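Local structure of Afp (Microbacterium arborescens, 2YJK) at residues A20-K31 and A119-L130; W105-I116 and R152-A160. The protein is a Dps-family protein of the ferritin fold that assembles into a twelve-subunit shell, binds iron and probably stores it in ferric form. All coordinates share one frame; numbering follows the deposited sequence.

Overall arrangement
From the N terminus, helix 15-45 comes first and supplies residues 20-31; the chain then runs through helix 51-78, a short helix 87-92 and the strand 103-104 before helix 105-130 returns alongside it. Interaction 1 closes this long loop of 87 residues by setting 119-130 antiparallel to 20-31. Interaction 2 uses the earlier part of the same helix, 105-116, and closes a shorter, almost wholly helical loop onto 152-160 near the C terminus. Their segments alternate along the chain, so the two loops cross. Helix 105-130 thus joins the first and last long helices of the ferritin bundle, and Leu120 touches Arg152 where the contacts meet.

Interaction 1. Residues A20-K31 and A119-L130; sequences AAAQFLTPVVHK and ALVDLQAAIDGL
Phe24 packs its ring against the backbone of Gly129, where two helices of the ferritin four-helix bundle run antiparallel; the axes of 20-31 and 119-130 approach to 8.8 Å, with their directions 163° from each other. Gly129 CA lies over one face, 3.9 Å from the centroid of the Phe24 ring, a CH-pi contact. The opposite face is overlain by the CG of its own neighbour Gln23, and the ring is held between the two. The absence of a side chain at Gly129 lets the ring lie this close; a CB there would come only 2.3 Å from Phe24 CZ.

The apolar contacts continue from there. With CG anti to its carbonyl carbon (chi1 -68°), Phe24 drops as a knob among Ala125, Ala126, Gly129 and Leu130, its CB 3.7 Å from Ala126 CB. Leu130 answers as a knob among Ala20, Ala21, Phe24 and Leu25, and its CD2 comes within 3.7 Å of Phe24 CD2 as the two side chains slide past each other. Farther along, Val28 crosses Leu123 at about a right angle, both its methyls reaching Leu123 CD2.

Of the polar contacts, the salt bridge lies at the Lys31 end. Lys31, bent at chi4 (62°), turns NZ back to Asp122 OD2 at 2.7 Å, meeting the oxygen nearly along its C-O axis; Pro27 CB rests on the same oxygen. Near the middle, Pro27 has no N-H for Gln23 O, and the kink also draws Val28 N away from Phe24 O, which takes a water instead; the water donates to Phe24 O at 2.7 Å and to Asp122 O at 2.8 Å.

Leu25 also touches Arg75 and Ile76 of helix 51-78, on the bundle's inner side. The chemistry implies a mainly apolar seam, with a carbonyl freed at the kink satisfied by water and one charge pair at the end.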
loop_
_atom_site.group_PDB
_atom_site.type_symbol
_atom_site.label_atom_id
_atom_site.label_comp_id
_atom_site.label_asym_id
_atom_site.label_seq_id
_atom_site.Cartn_x
_atom_site.Cartn_y
_atom_site.Cartn_z
ATOM N N ALA C 20 -26.610 -33.171 0.285
ATOM C CA ALA C 20 -25.434 -33.527 1.109
ATOM C C ALA C 20 -24.572 -32.313 1.569
ATOM O O ALA C 20 -24.112 -32.225 2.728
ATOM C CB ALA C 20 -24.581 -34.565 0.361
ATOM N N ALA C 21 -24.387 -31.345 0.697
ATOM C CA ALA C 21 -23.682 -30.179 1.140
ATOM C C ALA C 21 -24.443 -29.582 2.277
ATOM O O ALA C 21 -23.824 -29.257 3.280
ATOM C CB ALA C 21 -23.496 -29.143 0.015
ATOM N N ALA C 22 -25.755 -29.392 2.125
ATOM C CA ALA C 22 -26.498 -28.696 3.163
ATOM C C ALA C 22 -26.422 -29.496 4.449
ATOM O O ALA C 22 -26.276 -28.954 5.550
ATOM C CB ALA C 22 -27.962 -28.522 2.778
ATOM N N GLN C 23 -26.538 -30.800 4.304
ATOM C CA GLN C 23 -26.526 -31.651 5.443
ATOM C C GLN C 23 -25.218 -31.575 6.210
ATOM O O GLN C 23 -25.248 -31.535 7.424
ATOM C CB GLN C 23 -26.839 -33.077 5.010
ATOM C CG GLN C 23 -26.617 -34.101 6.102
ATOM C CD GLN C 23 -26.885 -35.491 5.627
ATOM O OE1 GLN C 23 -26.850 -36.441 6.428
ATOM N NE2 GLN C 23 -27.165 -35.644 4.314
ATOM N N PHE C 24 -24.076 -31.594 5.540
ATOM C CA PHE C 24 -22.786 -31.662 6.261
ATOM C C PHE C 24 -22.162 -30.305 6.556
ATOM O O PHE C 24 -21.439 -30.129 7.553
ATOM C CB PHE C 24 -21.829 -32.521 5.488
ATOM C CG PHE C 24 -22.218 -33.954 5.464
ATOM C CD1 PHE C 24 -22.152 -34.718 6.653
ATOM C CD2 PHE C 24 -22.605 -34.573 4.259
ATOM C CE1 PHE C 24 -22.462 -36.092 6.647
ATOM C CE2 PHE C 24 -22.948 -35.972 4.248
ATOM C CZ PHE C 24 -22.891 -36.707 5.435
ATOM N N LEU C 25 -22.465 -29.332 5.709
ATOM C CA LEU C 25 -21.887 -28.004 5.897
ATOM C C LEU C 25 -22.706 -27.095 6.815
ATOM O O LEU C 25 -22.158 -26.195 7.456
ATOM C CB LEU C 25 -21.664 -27.349 4.560
ATOM C CG LEU C 25 -20.500 -28.008 3.790
ATOM C CD1 LEU C 25 -20.298 -27.229 2.462
ATOM C CD2 LEU C 25 -19.196 -28.051 4.537
ATOM N N THR C 26 -24.004 -27.333 6.893
ATOM C CA THR C 26 -24.849 -26.539 7.790
ATOM C C THR C 26 -24.402 -26.490 9.268
ATOM O O THR C 26 -24.447 -25.389 9.860
ATOM C CB THR C 26 -26.355 -26.910 7.665
ATOM O OG1 THR C 26 -26.722 -26.746 6.304
ATOM C CG2 THR C 26 -27.215 -26.036 8.522
ATOM N N PRO C 27 -23.992 -27.642 9.869
ATOM C CA PRO C 27 -23.543 -27.599 11.288
ATOM C C PRO C 27 -22.236 -26.819 11.382
ATOM O O PRO C 27 -21.953 -26.142 12.375
ATOM C CB PRO C 27 -23.278 -29.098 11.623
ATOM C CG PRO C 27 -24.228 -29.873 10.631
ATOM C CD PRO C 27 -24.099 -29.032 9.371
ATOM N N VAL C 28 -21.452 -26.857 10.323
ATOM C CA VAL C 28 -20.261 -26.001 10.264
ATOM C C VAL C 28 -20.575 -24.503 10.278
ATOM O O VAL C 28 -19.965 -23.730 11.045
ATOM C CB VAL C 28 -19.379 -26.411 9.063
ATOM C CG1 VAL C 28 -18.134 -25.522 8.956
ATOM C CG2 VAL C 28 -18.953 -27.891 9.208
ATOM N N VAL C 29 -21.498 -24.062 9.427
ATOM C CA VAL C 29 -21.882 -22.677 9.404
ATOM C C VAL C 29 -22.326 -22.257 10.821
ATOM O O VAL C 29 -21.911 -21.173 11.308
ATOM C CB VAL C 29 -23.045 -22.373 8.393
ATOM C CG1 VAL C 29 -23.527 -20.932 8.573
ATOM C CG2 VAL C 29 -22.562 -22.575 6.929
ATOM N N HIS C 30 -23.160 -23.077 11.466
ATOM C CA HIS C 30 -23.707 -22.664 12.777
ATOM C C HIS C 30 -22.629 -22.585 13.874
ATOM O O HIS C 30 -22.636 -21.654 14.684
ATOM C CB HIS C 30 -24.819 -23.606 13.288
ATOM C CG HIS C 30 -26.110 -23.515 12.543
ATOM N ND1 HIS C 30 -26.933 -24.614 12.361
ATOM C CD2 HIS C 30 -26.735 -22.478 11.939
ATOM C CE1 HIS C 30 -28.025 -24.241 11.707
ATOM N NE2 HIS C 30 -27.915 -22.957 11.417
ATOM N N LYS C 31 -21.731 -23.565 13.915
ATOM C CA LYS C 31 -20.677 -23.547 14.949
ATOM C C LYS C 31 -19.620 -22.477 14.701
ATOM O O LYS C 31 -19.120 -21.874 15.637
ATOM C CB LYS C 31 -20.032 -24.920 15.076
ATOM C CG LYS C 31 -21.063 -25.967 15.628
ATOM C CD LYS C 31 -20.374 -27.172 16.093
ATOM C CE LYS C 31 -21.303 -28.013 17.091
ATOM N NZ LYS C 31 -22.516 -28.451 16.377
ATOM N N ALA C 119 -16.655 -28.104 16.836
ATOM C CA ALA C 119 -16.634 -27.807 15.395
ATOM C C ALA C 119 -15.822 -28.857 14.638
ATOM O O ALA C 119 -16.259 -29.323 13.555
ATOM C CB ALA C 119 -16.112 -26.425 15.120
ATOM N N LEU C 120 -14.692 -29.266 15.217
ATOM C CA LEU C 120 -13.828 -30.301 14.600
ATOM C C LEU C 120 -14.531 -31.626 14.352
ATOM O O LEU C 120 -14.339 -32.246 13.293
ATOM C CB LEU C 120 -12.518 -30.546 15.385
ATOM C CG LEU C 120 -11.530 -29.396 15.252
ATOM C CD1 LEU C 120 -10.355 -29.584 16.206
ATOM C CD2 LEU C 120 -11.029 -29.247 13.786
ATOM N N VAL C 121 -15.328 -32.076 15.314
ATOM C CA VAL C 121 -16.141 -33.267 15.141
ATOM C C VAL C 121 -17.048 -33.075 13.927
ATOM O O VAL C 121 -17.158 -33.962 13.116
ATOM C CB VAL C 121 -16.991 -33.598 16.448
ATOM C CG1 VAL C 121 -18.236 -34.599 16.170
ATOM C CG2 VAL C 121 -16.072 -34.147 17.554
ATOM N N ASP C 122 -17.683 -31.922 13.782
ATOM C CA ASP C 122 -18.582 -31.717 12.629
ATOM C C ASP C 122 -17.792 -31.551 11.313
ATOM O O ASP C 122 -18.232 -32.017 10.273
ATOM C CB ASP C 122 -19.530 -30.553 12.860
ATOM C CG ASP C 122 -20.678 -30.884 13.876
ATOM O OD1 ASP C 122 -21.197 -32.063 13.984
ATOM O OD2 ASP C 122 -21.119 -29.923 14.555
ATOM N N LEU C 123 -16.608 -30.927 11.350
ATOM C CA LEU C 123 -15.771 -30.883 10.128
ATOM C C LEU C 123 -15.329 -32.301 9.675
ATOM O O LEU C 123 -15.333 -32.617 8.460
ATOM C CB LEU C 123 -14.601 -29.917 10.278
ATOM C CG LEU C 123 -15.028 -28.441 10.235
ATOM C CD1 LEU C 123 -14.047 -27.597 11.023
ATOM C CD2 LEU C 123 -15.176 -27.942 8.777
ATOM N N GLN C 124 -14.989 -33.160 10.637
ATOM C CA GLN C 124 -14.505 -34.488 10.297
ATOM C C GLN C 124 -15.683 -35.322 9.779
ATOM O O GLN C 124 -15.582 -35.926 8.744
ATOM C CB GLN C 124 -13.758 -35.158 11.466
ATOM C CG GLN C 124 -13.033 -36.526 11.103
ATOM C CD GLN C 124 -11.939 -36.358 9.990
ATOM O OE1 GLN C 124 -11.103 -35.442 10.047
ATOM N NE2 GLN C 124 -11.981 -37.215 8.972
ATOM N N ALA C 125 -16.845 -35.209 10.391
ATOM C CA ALA C 125 -18.038 -35.774 9.746
ATOM C C ALA C 125 -18.297 -35.245 8.295
ATOM O O ALA C 125 -18.671 -36.008 7.409
ATOM C CB ALA C 125 -19.286 -35.595 10.638
ATOM N N ALA C 126 -18.092 -33.950 8.050
ATOM C CA ALA C 126 -18.316 -33.453 6.671
ATOM C C ALA C 126 -17.298 -34.039 5.713
ATOM O O ALA C 126 -17.661 -34.452 4.655
ATOM C CB ALA C 126 -18.340 -31.945 6.590
ATOM N N ILE C 127 -16.044 -34.129 6.131
ATOM C CA ILE C 127 -14.975 -34.658 5.280
ATOM C C ILE C 127 -15.238 -36.116 4.937
ATOM O O ILE C 127 -15.113 -36.500 3.775
ATOM C CB ILE C 127 -13.570 -34.476 5.929
ATOM C CG1 ILE C 127 -13.263 -32.981 6.015
ATOM C CG2 ILE C 127 -12.461 -35.204 5.130
ATOM C CD1 ILE C 127 -12.268 -32.656 7.071
ATOM N N ASP C 128 -15.606 -36.917 5.936
ATOM C CA ASP C 128 -15.978 -38.324 5.698
ATOM C C ASP C 128 -17.237 -38.395 4.834
ATOM O O ASP C 128 -17.275 -39.118 3.844
ATOM C CB ASP C 128 -16.203 -39.103 7.028
ATOM C CG ASP C 128 -14.907 -39.239 7.894
ATOM O OD1 ASP C 128 -13.783 -39.116 7.342
ATOM O OD2 ASP C 128 -15.015 -39.424 9.142
ATOM N N GLY C 129 -18.264 -37.619 5.199
ATOM C CA GLY C 129 -19.590 -37.727 4.561
ATOM C C GLY C 129 -19.638 -37.191 3.128
ATOM O O GLY C 129 -20.466 -37.629 2.344
ATOM N N LEU C 130 -18.734 -36.272 2.786
ATOM C CA LEU C 130 -18.672 -35.711 1.429
ATOM C C LEU C 130 -17.745 -36.506 0.477
ATOM O O LEU C 130 -17.759 -36.304 -0.752
ATOM C CB LEU C 130 -18.298 -34.201 1.473
ATOM C CG LEU C 130 -19.339 -33.326 2.168
ATOM C CD1 LEU C 130 -18.853 -31.932 2.572
ATOM C CD2 LEU C 130 -20.695 -33.253 1.339
HETATM O O HOH W 1 -20.912 -32.008 9.468
#

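Interaction 2. Residues W105-I116 and R152-A160; sequences WQDEIKAIVSDI and RWFLLAHLA
Leu155 is a knob in a hole formed by Ile109, Ile112, Val113 and Ile116, where two antiparallel helices of the ferritin four-helix bundle meet. The axes of 105-116 and 152-156 approach to 9.9 Å.

This is the tight part. Leu155 CD1 touches both Ile116 CD1 and Ile112 CG2, 3.7 Å from the latter, while its CB lies against Val113 CG2 and Ile109 CG2. Ile109 has CG2 anti to its backbone N, which brings that methyl to 3.5 Å from Leu155 O; its CD1 crosses to His158 CB. Helix 51-78 also packs here, with Val61 on Leu155 and Ile54 on both Ile109 and His158.

Toward solvent the packing is carried by partly exposed Arg152, Leu156 and Leu159 and by exposed Lys110, whose contacts are mostly near 4 Å. Leu156 CD1 touches both methyls of Val113, and its CD2 lies over the centre of one face of the Arg152 guanidinium. Arg152 sets CB 4.0 Å from Ile116 CG2, and its chain, extended from CG to NE, carries NE to a salt bridge with Asp117 OD1. Toward the C terminus Leu159 lies across Ile109, Lys110 and Gln106: CD1 meets Lys110 CG and Ile109 CG2, and CD2 reaches Gln106 CB at 4.0 Å. Cutting Leu159 back to an alanine removes CG and both methyls, and is likely to leave Ile109 CG2 less covered and the aliphatic parts of Lys110 and Gln106 without their apolar partner.

On the other side of the segment Trp153 and Phe154 turn to a neighbouring subunit, meeting its Phe51 and His55. At the start of helix 105-130, the indole of Trp105 presents its edge to His158, with Trp105 CZ3 3.8 Å from His158 CB.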
loop_
_atom_site.group_PDB
_atom_site.type_symbol
_atom_site.label_atom_id
_atom_site.label_comp_id
_atom_site.label_asym_id
_atom_site.label_seq_id
_atom_site.Cartn_x
_atom_site.Cartn_y
_atom_site.Cartn_z
ATOM N N TRP C 105 -7.353 -15.579 31.544
ATOM C CA TRP C 105 -7.022 -16.101 30.193
ATOM C C TRP C 105 -6.977 -17.643 30.029
ATOM O O TRP C 105 -7.329 -18.148 28.958
ATOM C CB TRP C 105 -5.728 -15.456 29.656
ATOM C CG TRP C 105 -4.503 -15.825 30.470
ATOM C CD1 TRP C 105 -4.030 -15.205 31.629
ATOM C CD2 TRP C 105 -3.602 -16.904 30.195
ATOM N NE1 TRP C 105 -2.868 -15.834 32.044
ATOM C CE2 TRP C 105 -2.601 -16.888 31.203
ATOM C CE3 TRP C 105 -3.545 -17.874 29.194
ATOM C CZ2 TRP C 105 -1.540 -17.829 31.242
ATOM C CZ3 TRP C 105 -2.481 -18.803 29.206
ATOM C CH2 TRP C 105 -1.488 -18.771 30.236
ATOM N N GLN C 106 -6.494 -18.387 31.035
ATOM C CA GLN C 106 -6.474 -19.857 30.947
ATOM C C GLN C 106 -7.842 -20.417 30.749
ATOM O O GLN C 106 -7.993 -21.401 30.020
ATOM C CB GLN C 106 -5.884 -20.565 32.180
ATOM C CG GLN C 106 -4.439 -20.214 32.460
ATOM C CD GLN C 106 -4.296 -18.958 33.381
ATOM O OE1 GLN C 106 -5.241 -18.145 33.558
ATOM N NE2 GLN C 106 -3.103 -18.809 33.976
ATOM N N ASP C 107 -8.828 -19.844 31.441
ATOM C CA ASP C 107 -10.176 -20.392 31.420
ATOM C C ASP C 107 -10.862 -20.077 30.101
ATOM O O ASP C 107 -11.585 -20.925 29.544
ATOM C CB ASP C 107 -10.982 -19.851 32.579
ATOM C CG ASP C 107 -10.451 -20.362 33.951
ATOM O OD1 ASP C 107 -10.183 -21.599 34.104
ATOM O OD2 ASP C 107 -10.323 -19.503 34.866
ATOM N N GLU C 108 -10.623 -18.858 29.610
ATOM C CA GLU C 108 -11.113 -18.476 28.297
ATOM C C GLU C 108 -10.523 -19.455 27.228
ATOM O O GLU C 108 -11.204 -19.885 26.359
ATOM C CB GLU C 108 -10.728 -17.015 27.945
ATOM C CG GLU C 108 -11.370 -15.909 28.763
ATOM C CD GLU C 108 -12.898 -15.805 28.645
ATOM O OE1 GLU C 108 -13.542 -16.614 27.922
ATOM O OE2 GLU C 108 -13.479 -14.889 29.293
ATOM N N ILE C 109 -9.246 -19.786 27.306
ATOM C CA ILE C 109 -8.651 -20.600 26.244
ATOM C C ILE C 109 -9.325 -21.971 26.345
ATOM O O ILE C 109 -9.727 -22.519 25.318
ATOM C CB ILE C 109 -7.166 -20.783 26.441
ATOM C CG1 ILE C 109 -6.437 -19.491 26.124
ATOM C CG2 ILE C 109 -6.648 -21.978 25.638
ATOM C CD1 ILE C 109 -4.962 -19.673 26.256
ATOM N N LYS C 110 -9.449 -22.528 27.548
ATOM C CA LYS C 110 -10.169 -23.818 27.687
ATOM C C LYS C 110 -11.569 -23.784 27.132
ATOM O O LYS C 110 -11.983 -24.726 26.444
ATOM C CB LYS C 110 -10.238 -24.353 29.151
ATOM C CG LYS C 110 -8.888 -24.663 29.763
ATOM C CD LYS C 110 -9.030 -24.957 31.272
ATOM C CE LYS C 110 -7.740 -25.604 31.815
ATOM N NZ LYS C 110 -7.488 -25.291 33.287
ATOM N N ALA C 111 -12.324 -22.730 27.451
ATOM C CA ALA C 111 -13.725 -22.645 26.957
ATOM C C ALA C 111 -13.731 -22.658 25.411
ATOM O O ALA C 111 -14.582 -23.311 24.800
ATOM C CB ALA C 111 -14.411 -21.381 27.475
ATOM N N ILE C 112 -12.817 -21.902 24.794
ATOM C CA ILE C 112 -12.775 -21.765 23.306
ATOM C C ILE C 112 -12.250 -23.053 22.605
ATOM O O ILE C 112 -12.766 -23.446 21.568
ATOM C CB ILE C 112 -11.917 -20.521 22.850
ATOM C CG1 ILE C 112 -12.606 -19.200 23.246
ATOM C CG2 ILE C 112 -11.593 -20.531 21.343
ATOM C CD1 ILE C 112 -13.896 -18.961 22.530
ATOM N N VAL C 113 -11.256 -23.717 23.199
ATOM C CA VAL C 113 -10.857 -25.040 22.710
ATOM C C VAL C 113 -12.009 -26.036 22.789
ATOM O O VAL C 113 -12.200 -26.823 21.869
ATOM C CB VAL C 113 -9.553 -25.574 23.401
ATOM C CG1 VAL C 113 -9.197 -27.005 22.962
ATOM C CG2 VAL C 113 -8.430 -24.631 23.081
ATOM N N SER C 114 -12.770 -26.022 23.868
ATOM C CA SER C 114 -13.955 -26.870 23.920
ATOM C C SER C 114 -14.918 -26.606 22.741
ATOM O O SER C 114 -15.325 -27.587 22.058
ATOM C CB SER C 114 -14.640 -26.703 25.271
ATOM O OG SER C 114 -15.869 -27.378 25.283
ATOM N N ASP C 115 -15.273 -25.325 22.477
ATOM C CA ASP C 115 -16.145 -24.965 21.332
ATOM C C ASP C 115 -15.409 -25.366 19.984
ATOM O O ASP C 115 -15.998 -25.984 19.083
ATOM C CB ASP C 115 -16.541 -23.441 21.323
ATOM C CG ASP C 115 -17.349 -22.928 22.664
ATOM O OD1 ASP C 115 -17.483 -23.651 23.753
ATOM O OD2 ASP C 115 -17.830 -21.710 22.607
ATOM N N ILE C 116 -14.118 -25.083 19.836
ATOM C CA ILE C 116 -13.415 -25.596 18.635
ATOM C C ILE C 116 -13.480 -27.164 18.446
ATOM O O ILE C 116 -13.638 -27.678 17.336
ATOM C CB ILE C 116 -11.996 -25.080 18.616
ATOM C CG1 ILE C 116 -12.004 -23.604 18.226
ATOM C CG2 ILE C 116 -11.146 -25.874 17.665
ATOM C CD1 ILE C 116 -10.660 -22.890 18.497
ATOM N N ARG C 152 -6.508 -23.967 17.007
ATOM C CA ARG C 152 -6.521 -24.810 18.200
ATOM C C ARG C 152 -5.099 -24.992 18.799
ATOM O O ARG C 152 -4.931 -24.881 20.013
ATOM C CB ARG C 152 -7.136 -26.165 17.878
ATOM C CG ARG C 152 -7.436 -27.074 19.090
ATOM C CD ARG C 152 -7.799 -28.496 18.663
ATOM N NE ARG C 152 -8.025 -29.342 19.843
ATOM C CZ ARG C 152 -7.177 -30.248 20.341
ATOM N NH1 ARG C 152 -6.036 -30.513 19.746
ATOM N NH2 ARG C 152 -7.492 -30.921 21.446
ATOM N N TRP C 153 -4.094 -25.246 17.960
ATOM C CA TRP C 153 -2.753 -25.390 18.443
ATOM C C TRP C 153 -2.290 -24.085 19.133
ATOM O O TRP C 153 -1.769 -24.141 20.252
ATOM C CB TRP C 153 -1.828 -25.809 17.291
ATOM C CG TRP C 153 -0.348 -25.479 17.487
ATOM C CD1 TRP C 153 0.399 -25.714 18.596
ATOM C CD2 TRP C 153 0.545 -24.858 16.515
ATOM N NE1 TRP C 153 1.699 -25.250 18.405
ATOM C CE2 TRP C 153 1.820 -24.742 17.138
ATOM C CE3 TRP C 153 0.378 -24.376 15.184
ATOM C CZ2 TRP C 153 2.953 -24.166 16.479
ATOM C CZ3 TRP C 153 1.509 -23.816 14.512
ATOM C CH2 TRP C 153 2.778 -23.720 15.168
ATOM N N PHE C 154 -2.483 -22.937 18.470
ATOM C CA PHE C 154 -2.089 -21.660 19.036
ATOM C C PHE C 154 -2.710 -21.415 20.401
ATOM O O PHE C 154 -2.038 -20.922 21.278
ATOM C CB PHE C 154 -2.432 -20.520 18.118
ATOM C CG PHE C 154 -1.503 -20.375 16.959
ATOM C CD1 PHE C 154 -0.546 -21.330 16.664
ATOM C CD2 PHE C 154 -1.634 -19.296 16.101
ATOM C CE1 PHE C 154 0.311 -21.174 15.567
ATOM C CE2 PHE C 154 -0.771 -19.153 15.008
ATOM C CZ PHE C 154 0.200 -20.103 14.760
ATOM N N LEU C 155 -3.963 -21.836 20.580
ATOM C CA LEU C 155 -4.644 -21.716 21.852
ATOM C C LEU C 155 -4.069 -22.709 22.844
ATOM O O LEU C 155 -3.619 -22.317 23.924
ATOM C CB LEU C 155 -6.170 -21.853 21.660
ATOM C CG LEU C 155 -6.800 -20.615 20.987
ATOM C CD1 LEU C 155 -8.063 -20.944 20.256
ATOM C CD2 LEU C 155 -7.081 -19.457 21.963
ATOM N N LEU C 156 -3.981 -23.979 22.456
ATOM C CA LEU C 156 -3.582 -25.016 23.379
ATOM C C LEU C 156 -2.096 -24.941 23.774
ATOM O O LEU C 156 -1.752 -25.358 24.861
ATOM C CB LEU C 156 -3.896 -26.390 22.795
ATOM C CG LEU C 156 -4.651 -27.473 23.537
ATOM C CD1 LEU C 156 -5.621 -26.976 24.707
ATOM C CD2 LEU C 156 -5.356 -28.399 22.486
ATOM N N ALA C 157 -1.228 -24.410 22.902
ATOM C CA ALA C 157 0.219 -24.369 23.200
ATOM C C ALA C 157 0.511 -23.583 24.504
ATOM O O ALA C 157 1.531 -23.828 25.148
ATOM C CB ALA C 157 1.031 -23.763 21.968
ATOM N N HIS C 158 -0.405 -22.681 24.893
ATOM C CA HIS C 158 -0.258 -21.825 26.083
ATOM C C HIS C 158 -0.434 -22.583 27.416
ATOM O O HIS C 158 -0.114 -22.027 28.453
ATOM C CB HIS C 158 -1.267 -20.675 26.101
ATOM C CG HIS C 158 -0.971 -19.585 25.127
ATOM N ND1 HIS C 158 -1.457 -19.587 23.830
ATOM C CD2 HIS C 158 -0.217 -18.456 25.252
ATOM C CE1 HIS C 158 -1.037 -18.493 23.208
ATOM N NE2 HIS C 158 -0.279 -17.794 24.047
ATOM N N LEU C 159 -0.978 -23.792 27.392
ATOM C CA LEU C 159 -1.402 -24.486 28.600
ATOM C C LEU C 159 -0.471 -25.707 28.856
ATOM O O LEU C 159 -0.598 -26.388 29.876
ATOM C CB LEU C 159 -2.883 -24.942 28.475
ATOM C CG LEU C 159 -4.102 -23.989 28.267
ATOM C CD1 LEU C 159 -5.380 -24.791 28.043
ATOM C CD2 LEU C 159 -4.341 -22.956 29.390
ATOM N N ALA C 160 0.449 -25.979 27.918
ATOM C CA ALA C 160 1.474 -27.037 28.052
ATOM C C ALA C 160 2.285 -26.920 29.367
ATOM O O ALA C 160 2.545 -27.932 30.062
ATOM C CB ALA C 160 2.373 -27.045 26.861
#